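Local coordinates for LysR family transcriptional regulator (Vibrio vulnificus, PDB 5FHK), which regulates virulence gene transcription as AphB, probably binding DNA sequence-specifically through a domain that precedes the regulatory domain seen here, at the interface of chains A and B. Numbering follows the deposited sequence. Chains: chain A/B, LysR family transcriptional regulator.

Contact 1: the interface of chains A and B. Residues chain A 137-138, 140; chain B 18-19.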
ATOM      1  N   ASN A 137      -0.388   4.911  -4.010  1.00 24.42           N
ATOM      2  CA  ASN A 137      -1.118   5.544  -2.923  1.00 22.02           C
ATOM      3  C   ASN A 137      -0.395   6.797  -2.421  1.00 22.47           C
ATOM      4  O   ASN A 137      -1.028   7.842  -2.238  1.00 18.07           O
ATOM      5  CB  ASN A 137      -1.380   4.540  -1.789  1.00 23.89           C
ATOM      6  CG  ASN A 137      -0.098   4.022  -1.128  1.00 27.51           C
ATOM      7  OD1 ASN A 137       0.994   4.051  -1.712  1.00 25.09           O
ATOM      8  ND2 ASN A 137      -0.237   3.533   0.104  1.00 30.81           N
ATOM      9  N   VAL A 138       0.933   6.740  -2.231  1.00 22.22           N
ATOM     10  CA  VAL A 138       1.606   7.943  -1.728  1.00 21.06           C
ATOM     11  C   VAL A 138       1.666   9.033  -2.793  1.00 18.97           C
ATOM     12  O   VAL A 138       1.720  10.218  -2.468  1.00 20.09           O
ATOM     13  CB  VAL A 138       3.014   7.623  -1.197  1.00 19.00           C
ATOM     14  CG1 VAL A 138       2.928   6.654  -0.014  1.00 22.33           C
ATOM     15  CG2 VAL A 138       3.869   7.078  -2.291  1.00 19.21           C
ATOM     16  N   ARG A 140      -0.809   9.669  -4.921  1.00 17.49           N
ATOM     17  CA  ARG A 140      -2.103  10.313  -4.816  1.00 20.60           C
ATOM     18  C   ARG A 140      -2.107  11.321  -3.681  1.00 23.04           C
ATOM     19  O   ARG A 140      -2.611  12.436  -3.835  1.00 24.54           O
ATOM     20  CB  ARG A 140      -3.203   9.268  -4.610  1.00 22.69           C
ATOM     21  CG  ARG A 140      -4.585   9.893  -4.531  1.00 25.31           C
ATOM     22  CD  ARG A 140      -5.491   9.106  -3.632  1.00 32.96           C
ATOM     23  NE  ARG A 140      -4.991   9.016  -2.262  1.00 39.00           N
ATOM     24  CZ  ARG A 140      -5.016  10.003  -1.364  1.00 38.57           C
ATOM     25  NH1 ARG A 140      -5.508  11.192  -1.676  1.00 34.01           N
ATOM     26  NH2 ARG A 140      -4.538   9.791  -0.140  1.00 41.37           N
TER
ATOM     27  N   THR B  18       4.574   4.416   5.541  1.00 28.52           N
ATOM     28  CA  THR B  18       4.990   5.580   4.758  1.00 26.70           C
ATOM     29  C   THR B  18       3.845   6.574   4.565  1.00 27.22           C
ATOM     30  O   THR B  18       4.023   7.784   4.755  1.00 25.40           O
ATOM     31  CB  THR B  18       5.562   5.138   3.403  1.00 26.47           C
ATOM     32  OG1 THR B  18       6.821   4.476   3.601  1.00 26.69           O
ATOM     33  CG2 THR B  18       5.826   6.338   2.527  1.00 26.71           C
ATOM     34  N   LYS B  19       2.659   6.089   4.185  1.00 29.21           N
ATOM     35  CA  LYS B  19       1.580   7.013   3.861  1.00 32.99           C
ATOM     36  C   LYS B  19       1.120   7.783   5.095  1.00 31.13           C
ATOM     37  O   LYS B  19       1.103   9.021   5.096  1.00 30.46           O
ATOM     38  CB  LYS B  19       0.415   6.273   3.210  1.00 38.36           C
ATOM     39  CG  LYS B  19      -0.391   7.188   2.279  1.00 40.60           C
ATOM     40  CD  LYS B  19      -1.705   6.583   1.884  1.00 41.49           C
ATOM     41  CE  LYS B  19      -2.815   7.622   1.899  1.00 42.14           C
ATOM     42  NZ  LYS B  19      -4.142   6.933   1.870  1.00 42.64           N
TER

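Contact 2: the interface of chains A and B. Residues chain A 40-42; chain B 133-134, 138.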
ATOM      1  N   LEU A  40      -2.104 -14.136   0.890  1.00 19.99           N
ATOM      2  CA  LEU A  40      -2.182 -13.188  -0.217  1.00 19.81           C
ATOM      3  C   LEU A  40      -0.862 -12.437  -0.392  1.00 25.03           C
ATOM      4  O   LEU A  40      -0.308 -11.902   0.576  1.00 25.60           O
ATOM      5  CB  LEU A  40      -3.316 -12.194   0.029  1.00 24.16           C
ATOM      6  CG  LEU A  40      -3.403 -10.976  -0.896  1.00 29.54           C
ATOM      7  CD1 LEU A  40      -3.470 -11.441  -2.330  1.00 30.90           C
ATOM      8  CD2 LEU A  40      -4.643 -10.192  -0.564  1.00 32.27           C
ATOM      9  N   THR A  41      -0.383 -12.347  -1.631  1.00 26.73           N
ATOM     10  CA  THR A  41       0.826 -11.584  -1.927  1.00 30.09           C
ATOM     11  C   THR A  41       0.540 -10.571  -3.038  1.00 28.30           C
ATOM     12  O   THR A  41       0.262 -10.954  -4.179  1.00 27.87           O
ATOM     13  CB  THR A  41       1.973 -12.523  -2.303  1.00 33.02           C
ATOM     14  OG1 THR A  41       2.085 -13.566  -1.317  1.00 34.76           O
ATOM     15  CG2 THR A  41       3.299 -11.756  -2.373  1.00 35.65           C
ATOM     16  N   THR A  42       0.607  -9.279  -2.710  1.00 27.90           N
ATOM     17  CA  THR A  42       0.531  -8.248  -3.741  1.00 30.29           C
ATOM     18  C   THR A  42       1.792  -8.313  -4.603  1.00 34.30           C
ATOM     19  O   THR A  42       2.900  -8.445  -4.083  1.00 38.89           O
ATOM     20  CB  THR A  42       0.393  -6.857  -3.118  1.00 32.62           C
ATOM     21  OG1 THR A  42       1.629  -6.483  -2.511  1.00 36.39           O
ATOM     22  CG2 THR A  42      -0.675  -6.827  -2.046  1.00 32.73           C
TER
ATOM     23  N   ALA B 133      -1.158 -11.759   4.610  1.00 22.61           N
ATOM     24  CA  ALA B 133      -0.815 -10.924   3.473  1.00 24.17           C
ATOM     25  C   ALA B 133       0.569 -10.323   3.682  1.00 27.77           C
ATOM     26  O   ALA B 133       1.067 -10.231   4.805  1.00 28.19           O
ATOM     27  CB  ALA B 133      -1.858  -9.808   3.256  1.00 23.29           C
ATOM     28  N   ASN B 134       1.184  -9.914   2.579  1.00 30.27           N
ATOM     29  CA  ASN B 134       2.469  -9.240   2.628  1.00 34.25           C
ATOM     30  C   ASN B 134       2.328  -7.736   2.805  1.00 38.05           C
ATOM     31  O   ASN B 134       3.332  -7.029   2.746  1.00 39.89           O
ATOM     32  CB  ASN B 134       3.289  -9.554   1.372  1.00 33.67           C
ATOM     33  CG  ASN B 134       2.657  -9.016   0.091  1.00 33.92           C
ATOM     34  OD1 ASN B 134       1.425  -9.033  -0.090  1.00 32.14           O
ATOM     35  ND2 ASN B 134       3.501  -8.540  -0.814  1.00 35.30           N
ATOM     36  N   VAL B 138      -4.280  -4.302   3.616  1.00 18.22           N
ATOM     37  CA  VAL B 138      -5.381  -5.212   3.318  1.00 16.98           C
ATOM     38  C   VAL B 138      -5.758  -6.036   4.539  1.00 17.09           C
ATOM     39  O   VAL B 138      -6.884  -6.544   4.613  1.00 15.99           O
ATOM     40  CB  VAL B 138      -5.081  -6.173   2.143  1.00 28.02           C
ATOM     41  CG1 VAL B 138      -5.054  -5.438   0.807  1.00 27.46           C
ATOM     42  CG2 VAL B 138      -3.772  -6.929   2.382  1.00 30.63           C
TER

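Contact 1: the interface of chains A and B
B:Lys19, in the first turn of helix 18-32, reaches across the start of helix 136-144 of chain A, with a bend at chi3 (139°), and passes A:Val138, A:Asn137 and A:Arg140 in turn from base to tip. Its CG is anti to the backbone N (chi1 -153°), which sends the aliphatic chain away from its own backbone and past A:Val138, the two side chains sliding by each other in opposite directions. CG of the lysine comes within 4.1 Å of the valine methyl CG1. That same methyl is met from the other flank by B:Thr18, whose side chain stands at about a right angle to the valine; methyl meets methyl here, CG2 of B:Thr18 lying 3.9 Å from CG1 of A:Val138. Farther along, the lysine runs slantwise over A:Asn137, with its CD 3.8 Å from the amide nitrogen ND2. The carboxamide is turned back on its own helix: OD1 of A:Asn137 accepts a bond of 2.7 Å from the backbone N of A:Val138, a strongly bent one (125° at H), with the donor above the carbonyl plane rather than on a lone pair. This bond may help to orient the amide, ND2 towards the lysine. At the chain end, NZ of B:Lys19 comes within 3.5 Å of NH2 of A:Arg140, probably unfavourable electrostatically unless neighbouring groups or solvent offset it. The lysine methylene CE sits at the guanidinium edge, in its plane, 3.4 Å from NH2 of A:Arg140.

Contact 2: the interface of chains A and B
B:Asn134, directly after strand 131-133, lays its side chain against A:Thr41 and A:Thr42 of strand 38-43. From CB, the chain turns with CG between its own backbone N and carbonyl carbon (chi1 65°), which brings the carboxamide up to the edge strand of chain A. The carboxamide carbon CG packs 3.7 Å from the methyl CG2 of A:Thr41, a side chain that stands at about a right angle to the asparagine. At the tip, OD1 accepts a hydrogen bond of 2.8 Å from the backbone N of A:Thr42; it is fairly straight (157° at H), although the donor is tilted out of the carbonyl plane. The other branch, ND2, donates to the hydroxyl OG1 of A:Thr42 at 3.3 Å, and a weak bond to the carbonyl O of the same threonine adds to it. With oxygen and nitrogen both engaged by one residue, the pattern of acceptor and donor probably disfavours a flipped amide. The backbone takes part as well: N of B:Asn134 donates to the carbonyl O of A:Leu40 at 3.2 Å. A:Leu40 and B:Ala133 form a parallel beta bridge, while B:Val138 lies at the margin. The site thus links strand 38-43 of one regulatory domain to the end of strand 131-133 and the following turn of the other, a short strand pairing capped by an asparagine that probably helps to hold the dimer together.

The C-alpha centres of contact 1 and contact 2 lie about 17 Å apart in the same two-fold symmetric interface, so each recurs with the chains exchanged. Helix 136-144 of chain A packs against helix 18-32 in contact 1; in contact 2 strand 38-43 is met mainly by the segment leading into that helix in chain B, residues 133-134, with Val138 at the margin. Contact 1 adds side-chain packing, and contact 2 adds bonds from the strand end and the asparagine to strand 38-43. Such antiparallel, side-by-side pairing of regulatory domains is familiar in LysR-type regulators, and the arrangement is plausibly that of the functional dimer.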